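Local structure of precorrin-3 methylase (Rhodobacter capsulatus, 3NUT) at residues E192-L196 / N233-R238; G9-G15 / T111-P117. The protein probably transfers a methyl group from S-adenosyl-L-methionine to a precorrin intermediate on the pathway to cobalamin (vitamin B12). Residues are numbered along the deposited sequence.

Contact 1 (E192-L196 / N233-R238); sequences EPGRL and NAATRR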
loop_
_atom_site.group_PDB
_atom_site.type_symbol
_atom_site.label_atom_id
_atom_site.label_comp_id
_atom_site.label_asym_id
_atom_site.label_seq_id
_atom_site.Cartn_x
_atom_site.Cartn_y
_atom_site.Cartn_z
ATOM N N GLU A 192 -1.871 20.885 -14.090
ATOM C CA GLU A 192 -0.836 21.706 -14.719
ATOM C C GLU A 192 0.085 20.847 -15.593
ATOM O O GLU A 192 0.463 19.745 -15.183
ATOM C CB GLU A 192 -0.016 22.439 -13.654
ATOM C CG GLU A 192 0.980 21.556 -12.883
ATOM C CD GLU A 192 0.333 20.692 -11.802
ATOM O OE1 GLU A 192 -0.848 20.928 -11.448
ATOM O OE2 GLU A 192 1.023 19.779 -11.295
ATOM N N PRO A 193 0.455 21.345 -16.792
ATOM C CA PRO A 193 1.321 20.654 -17.773
ATOM C C PRO A 193 2.608 20.004 -17.234
ATOM O O PRO A 193 2.995 18.928 -17.714
ATOM C CB PRO A 193 1.693 21.773 -18.755
ATOM C CG PRO A 193 0.513 22.680 -18.726
ATOM C CD PRO A 193 -0.067 22.616 -17.330
ATOM N N GLY A 194 3.276 20.659 -16.282
ATOM C CA GLY A 194 4.518 20.137 -15.692
ATOM C C GLY A 194 4.351 19.087 -14.585
ATOM O O GLY A 194 5.295 18.824 -13.824
ATOM N N ARG A 195 3.160 18.487 -14.502
ATOM C CA ARG A 195 2.839 17.459 -13.507
ATOM C C ARG A 195 3.596 16.180 -13.817
ATOM O O ARG A 195 3.368 15.551 -14.857
ATOM C CB ARG A 195 1.331 17.181 -13.499
ATOM C CG ARG A 195 0.887 15.985 -12.654
ATOM C CD ARG A 195 1.085 16.224 -11.181
ATOM N NE ARG A 195 0.134 17.173 -10.604
ATOM C CZ ARG A 195 -1.085 16.864 -10.160
ATOM N NH1 ARG A 195 -1.548 15.628 -10.252
ATOM N NH2 ARG A 195 -1.860 17.801 -9.636
ATOM N N LEU A 196 4.498 15.802 -12.917
ATOM C CA LEU A 196 5.337 14.638 -13.120
ATOM C C LEU A 196 4.529 13.329 -13.214
ATOM O O LEU A 196 3.670 13.057 -12.386
ATOM C CB LEU A 196 6.369 14.554 -11.996
ATOM C CG LEU A 196 7.820 15.061 -12.124
ATOM C CD1 LEU A 196 8.078 16.139 -13.199
ATOM C CD2 LEU A 196 8.309 15.534 -10.757
ATOM N N ASN A 233 1.636 14.705 -6.803
ATOM C CA ASN A 233 0.865 15.892 -6.415
ATOM C C ASN A 233 1.319 17.030 -7.356
ATOM O O ASN A 233 2.241 16.859 -8.169
ATOM C CB ASN A 233 1.208 16.337 -4.978
ATOM C CG ASN A 233 0.767 15.351 -3.913
ATOM O OD1 ASN A 233 -0.396 15.331 -3.486
ATOM N ND2 ASN A 233 1.709 14.555 -3.432
ATOM N N ALA A 234 0.713 18.202 -7.202
ATOM C CA ALA A 234 1.241 19.417 -7.829
ATOM C C ALA A 234 2.642 19.783 -7.326
ATOM O O ALA A 234 3.449 20.308 -8.085
ATOM C CB ALA A 234 0.269 20.601 -7.633
ATOM N N ALA A 235 2.929 19.517 -6.053
ATOM C CA ALA A 235 4.253 19.818 -5.474
ATOM C C ALA A 235 5.378 18.820 -5.841
ATOM O O ALA A 235 6.574 19.141 -5.756
ATOM C CB ALA A 235 4.135 19.948 -3.967
ATOM N N THR A 236 4.978 17.618 -6.245
ATOM C CA THR A 236 5.883 16.506 -6.483
ATOM C C THR A 236 6.980 16.873 -7.463
ATOM O O THR A 236 6.720 17.340 -8.569
ATOM C CB THR A 236 5.089 15.264 -6.975
ATOM O OG1 THR A 236 4.228 14.802 -5.924
ATOM C CG2 THR A 236 6.013 14.134 -7.399
ATOM N N ARG A 237 8.219 16.657 -7.054
ATOM C CA ARG A 237 9.337 17.147 -7.842
ATOM C C ARG A 237 10.521 16.201 -7.938
ATOM O O ARG A 237 10.499 15.077 -7.450
ATOM C CB ARG A 237 9.793 18.513 -7.326
ATOM C CG ARG A 237 10.285 18.497 -5.901
ATOM C CD ARG A 237 10.437 19.894 -5.402
ATOM N NE ARG A 237 11.660 20.511 -5.899
ATOM C CZ ARG A 237 12.107 21.703 -5.516
ATOM N NH1 ARG A 237 11.417 22.427 -4.629
ATOM N NH2 ARG A 237 13.247 22.172 -6.015
ATOM N N ARG A 238 11.565 16.700 -8.561
ATOM C CA ARG A 238 12.637 15.878 -9.035
ATOM C C ARG A 238 13.861 16.293 -8.266
ATOM O O ARG A 238 14.099 17.477 -8.092
ATOM C CB ARG A 238 12.812 16.162 -10.521
ATOM C CG ARG A 238 13.483 15.086 -11.291
ATOM C CD ARG A 238 13.054 15.144 -12.758
ATOM N NE ARG A 238 13.949 14.343 -13.593
ATOM C CZ ARG A 238 13.957 13.008 -13.628
ATOM N NH1 ARG A 238 13.108 12.302 -12.875
ATOM N NH2 ARG A 238 14.818 12.370 -14.412
#
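Residues 233-238 lead into a short strand, and they rest on the type I beta turn Glu192-Arg195, closed by Arg195 N to Glu192 O at 3.1 Å, and on Leu196 just after it. Asn233 comes first: its backbone N donates to Thr236 OG1 at 2.7 Å, bending 233-236 into a compact loop, while its carbonyl O lies 3.2 Å from Arg195 NE. Next, the Asn233-Ala234 peptide covers one face of the Arg195 guanidinium. That side chain is held from the turn itself by a salt bridge, Arg195 NE to Glu192 OE2 at 2.8 Å, and the same OE2 stands 3.5 Å from Ala234 CA. Ala234 N is hydrogen-bonded to Asp163 OD1. Thr236 directs its CB toward Leu196; its hydroxyl also pairs with Thr245, and its carbonyl O is 3.3 Å from Leu196 CD2. This leucine buries more surface here than any other residue, its CD2 also reaching Arg237 CA at 3.5 Å. Arg237 turns its CB away and forms a salt bridge with Glu103 of the second subunit. This structural packing, at the far end of the mixed-sheet part and away from the ligand site, joins the loop between helix 179-190 and strand 196-201 to the start of strand 237-239, outermost within this chain in a small mixed sheet and antiparallel to strand 242-244; Val212 of strand 209-214 touches both Leu196 and Arg238.

Contact 2 (G9-G15 / T111-P117); sequences GWVTVAG and TEIRILP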
loop_
_atom_site.group_PDB
_atom_site.type_symbol
_atom_site.label_atom_id
_atom_site.label_comp_id
_atom_site.label_asym_id
_atom_site.label_seq_id
_atom_site.Cartn_x
_atom_site.Cartn_y
_atom_site.Cartn_z
ATOM N N GLY A 9 -10.194 -27.816 7.182
ATOM C CA GLY A 9 -9.386 -27.012 6.270
ATOM C C GLY A 9 -9.566 -25.508 6.333
ATOM O O GLY A 9 -10.269 -24.978 7.189
ATOM N N TRP A 10 -8.914 -24.806 5.414
ATOM C CA TRP A 10 -9.105 -23.382 5.315
ATOM C C TRP A 10 -8.766 -22.826 3.943
ATOM O O TRP A 10 -8.333 -23.543 3.065
ATOM C CB TRP A 10 -8.291 -22.671 6.384
ATOM C CG TRP A 10 -6.894 -23.189 6.655
ATOM C CD1 TRP A 10 -6.471 -23.835 7.780
ATOM C CD2 TRP A 10 -5.731 -23.030 5.828
ATOM N NE1 TRP A 10 -5.126 -24.099 7.708
ATOM C CE2 TRP A 10 -4.638 -23.604 6.529
ATOM C CE3 TRP A 10 -5.502 -22.450 4.572
ATOM C CZ2 TRP A 10 -3.320 -23.635 6.004
ATOM C CZ3 TRP A 10 -4.201 -22.485 4.043
ATOM C CH2 TRP A 10 -3.125 -23.089 4.760
ATOM N N VAL A 11 -8.959 -21.528 3.769
ATOM C CA VAL A 11 -8.612 -20.876 2.517
ATOM C C VAL A 11 -7.784 -19.675 2.938
ATOM O O VAL A 11 -8.234 -18.836 3.719
ATOM C CB VAL A 11 -9.877 -20.390 1.731
ATOM C CG1 VAL A 11 -9.507 -19.584 0.510
ATOM C CG2 VAL A 11 -10.793 -21.559 1.342
ATOM N N THR A 12 -6.577 -19.586 2.419
ATOM C CA THR A 12 -5.776 -18.421 2.659
ATOM C C THR A 12 -5.640 -17.721 1.317
ATOM O O THR A 12 -5.364 -18.352 0.296
ATOM C CB THR A 12 -4.379 -18.828 3.206
ATOM O OG1 THR A 12 -4.513 -19.325 4.544
ATOM C CG2 THR A 12 -3.410 -17.613 3.211
ATOM N N VAL A 13 -5.838 -16.419 1.293
ATOM C CA VAL A 13 -5.511 -15.669 0.100
ATOM C C VAL A 13 -4.202 -14.961 0.418
ATOM O O VAL A 13 -4.140 -14.216 1.375
ATOM C CB VAL A 13 -6.628 -14.686 -0.274
ATOM C CG1 VAL A 13 -6.317 -14.025 -1.626
ATOM C CG2 VAL A 13 -7.922 -15.431 -0.365
ATOM N N ALA A 14 -3.160 -15.225 -0.363
ATOM C CA ALA A 14 -1.812 -14.793 -0.038
ATOM C C ALA A 14 -1.158 -13.945 -1.126
ATOM O O ALA A 14 -1.088 -14.373 -2.291
ATOM C CB ALA A 14 -0.946 -16.032 0.229
ATOM N N GLY A 15 -0.620 -12.779 -0.749
ATOM C CA GLY A 15 0.100 -11.941 -1.699
ATOM C C GLY A 15 1.569 -12.311 -1.904
ATOM O O GLY A 15 2.323 -12.490 -0.956
ATOM N N THR A 111 -16.533 -21.123 7.021
ATOM C CA THR A 111 -15.209 -21.516 6.532
ATOM C C THR A 111 -14.121 -20.666 7.195
ATOM O O THR A 111 -14.281 -19.459 7.324
ATOM C CB THR A 111 -15.069 -21.394 4.961
ATOM O OG1 THR A 111 -16.136 -22.089 4.280
ATOM C CG2 THR A 111 -13.713 -21.954 4.477
ATOM N N GLU A 112 -13.014 -21.281 7.612
ATOM C CA GLU A 112 -11.890 -20.490 8.114
ATOM C C GLU A 112 -11.153 -19.785 6.966
ATOM O O GLU A 112 -10.782 -20.413 5.984
ATOM C CB GLU A 112 -10.900 -21.352 8.895
ATOM C CG GLU A 112 -9.951 -20.491 9.683
ATOM C CD GLU A 112 -8.848 -21.256 10.367
ATOM O OE1 GLU A 112 -9.071 -22.443 10.715
ATOM O OE2 GLU A 112 -7.759 -20.649 10.561
ATOM N N ILE A 113 -10.939 -18.484 7.096
ATOM C CA ILE A 113 -10.384 -17.698 6.026
ATOM C C ILE A 113 -9.309 -16.803 6.602
ATOM O O ILE A 113 -9.503 -16.235 7.648
ATOM C CB ILE A 113 -11.446 -16.828 5.306
ATOM C CG1 ILE A 113 -12.182 -17.668 4.261
ATOM C CG2 ILE A 113 -10.767 -15.675 4.578
ATOM C CD1 ILE A 113 -13.663 -17.236 3.987
ATOM N N ARG A 114 -8.173 -16.717 5.911
ATOM C CA ARG A 114 -7.044 -15.892 6.320
ATOM C C ARG A 114 -6.584 -15.117 5.096
ATOM O O ARG A 114 -6.423 -15.703 4.020
ATOM C CB ARG A 114 -5.908 -16.795 6.781
ATOM C CG ARG A 114 -6.217 -17.660 8.016
ATOM C CD ARG A 114 -5.339 -18.909 8.033
ATOM N NE ARG A 114 -5.549 -19.716 9.237
ATOM C CZ ARG A 114 -4.817 -20.768 9.604
ATOM N NH1 ARG A 114 -3.795 -21.178 8.875
ATOM N NH2 ARG A 114 -5.116 -21.414 10.728
ATOM N N ILE A 115 -6.379 -13.811 5.249
ATOM C CA ILE A 115 -5.925 -12.942 4.172
ATOM C C ILE A 115 -4.538 -12.415 4.563
ATOM O O ILE A 115 -4.397 -11.739 5.585
ATOM C CB ILE A 115 -6.900 -11.746 3.973
ATOM C CG1 ILE A 115 -8.353 -12.248 3.834
ATOM C CG2 ILE A 115 -6.475 -10.849 2.723
ATOM C CD1 ILE A 115 -8.655 -12.941 2.474
ATOM N N LEU A 116 -3.523 -12.745 3.750
ATOM C CA LEU A 116 -2.124 -12.469 4.072
ATOM C C LEU A 116 -1.560 -11.402 3.131
ATOM O O LEU A 116 -1.477 -11.630 1.924
ATOM C CB LEU A 116 -1.303 -13.769 3.972
ATOM C CG LEU A 116 -1.871 -14.930 4.817
ATOM C CD1 LEU A 116 -0.875 -16.100 4.763
ATOM C CD2 LEU A 116 -2.111 -14.484 6.286
ATOM N N PRO A 117 -1.199 -10.238 3.676
ATOM C CA PRO A 117 -0.803 -9.092 2.865
ATOM C C PRO A 117 0.498 -9.322 2.109
ATOM O O PRO A 117 1.233 -10.250 2.434
ATOM C CB PRO A 117 -0.636 -7.945 3.895
ATOM C CG PRO A 117 -0.584 -8.595 5.253
ATOM C CD PRO A 117 -1.380 -9.891 5.099
HETATM O O HOH W 1 -12.864 -24.022 7.394
HETATM O O HOH W 2 -2.645 -19.873 6.464
#
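Strands 10-15 and 113-116 run parallel, their axes 4.7 Å apart at closest approach and 8° from alignment. Five backbone hydrogen bonds form the regular parallel ladder: Val11 N to Glu112 O (3.1 Å), Arg114 N to Val11 O (3.0 Å), Val13 N to Arg114 O (2.9 Å), Leu116 N to Val13 O (2.9 Å) and Gly15 N to Leu116 O (3.0 Å). Val11 and Val13 turn their backbone N-H and C=O, and Gly15 its N-H, to this neighbour, while Trp10, Thr12 and Ala14 bond through their backbones to strand 80-85 or its approach. Where the ladder begins, a water bridges Gly9 O and Glu112 N, 2.8 Å from each. Arg114 NE and NH2 both reach Glu112 OE2, at 2.7 and 2.8 Å, in a salt bridge with weak hydrogen bonds; NH1 donates to a second water at 3.0 Å that also meets Thr12 OG1 at 2.7 Å, and the guanidinium lies over Trp10 in a cation-pi stack, CZ 4.0 Å from the five-membered ring centroid. Ile115 N, on the side away from 10-15, is hydrogen-bonded to a glycerol, probably from the crystallisation liquor. In the N-terminal part of the tetrapyrrole methylase fold, a five-stranded parallel sheet with helices on both faces, 113-116 is outermost within this chain and 10-15 lies between it and 80-85; Val11, Val13, Ile113 and Ile115 pack on helix 94-104, and Leu116, on the opposite face, on helix 26-34.

How the contacts relate
The two contacts lie on opposite sides of the chain's centre, their centres 40 Å apart and nearest atoms about 24 Å apart. Contact 2 belongs to the parallel sheet built from the first part of the chain, contact 1 to the far end of the later, mixed-sheet part; the S-adenosyl-L-homocysteine site lies between them. Contact 2 leads toward it: Gly15 is about 7 Å, nearest atoms, from the bound ligand, and the side chain of Pro117 is about 3 Å from that of the ligand-binding Asp88. Contact 1 is remote from the pocket. Both meet the second subunit, contact 1 by the salt bridge of Arg237, contact 2 by packing of Ile113 on Trp242 and of Ile115 and Pro117 on Ala127 of that subunit.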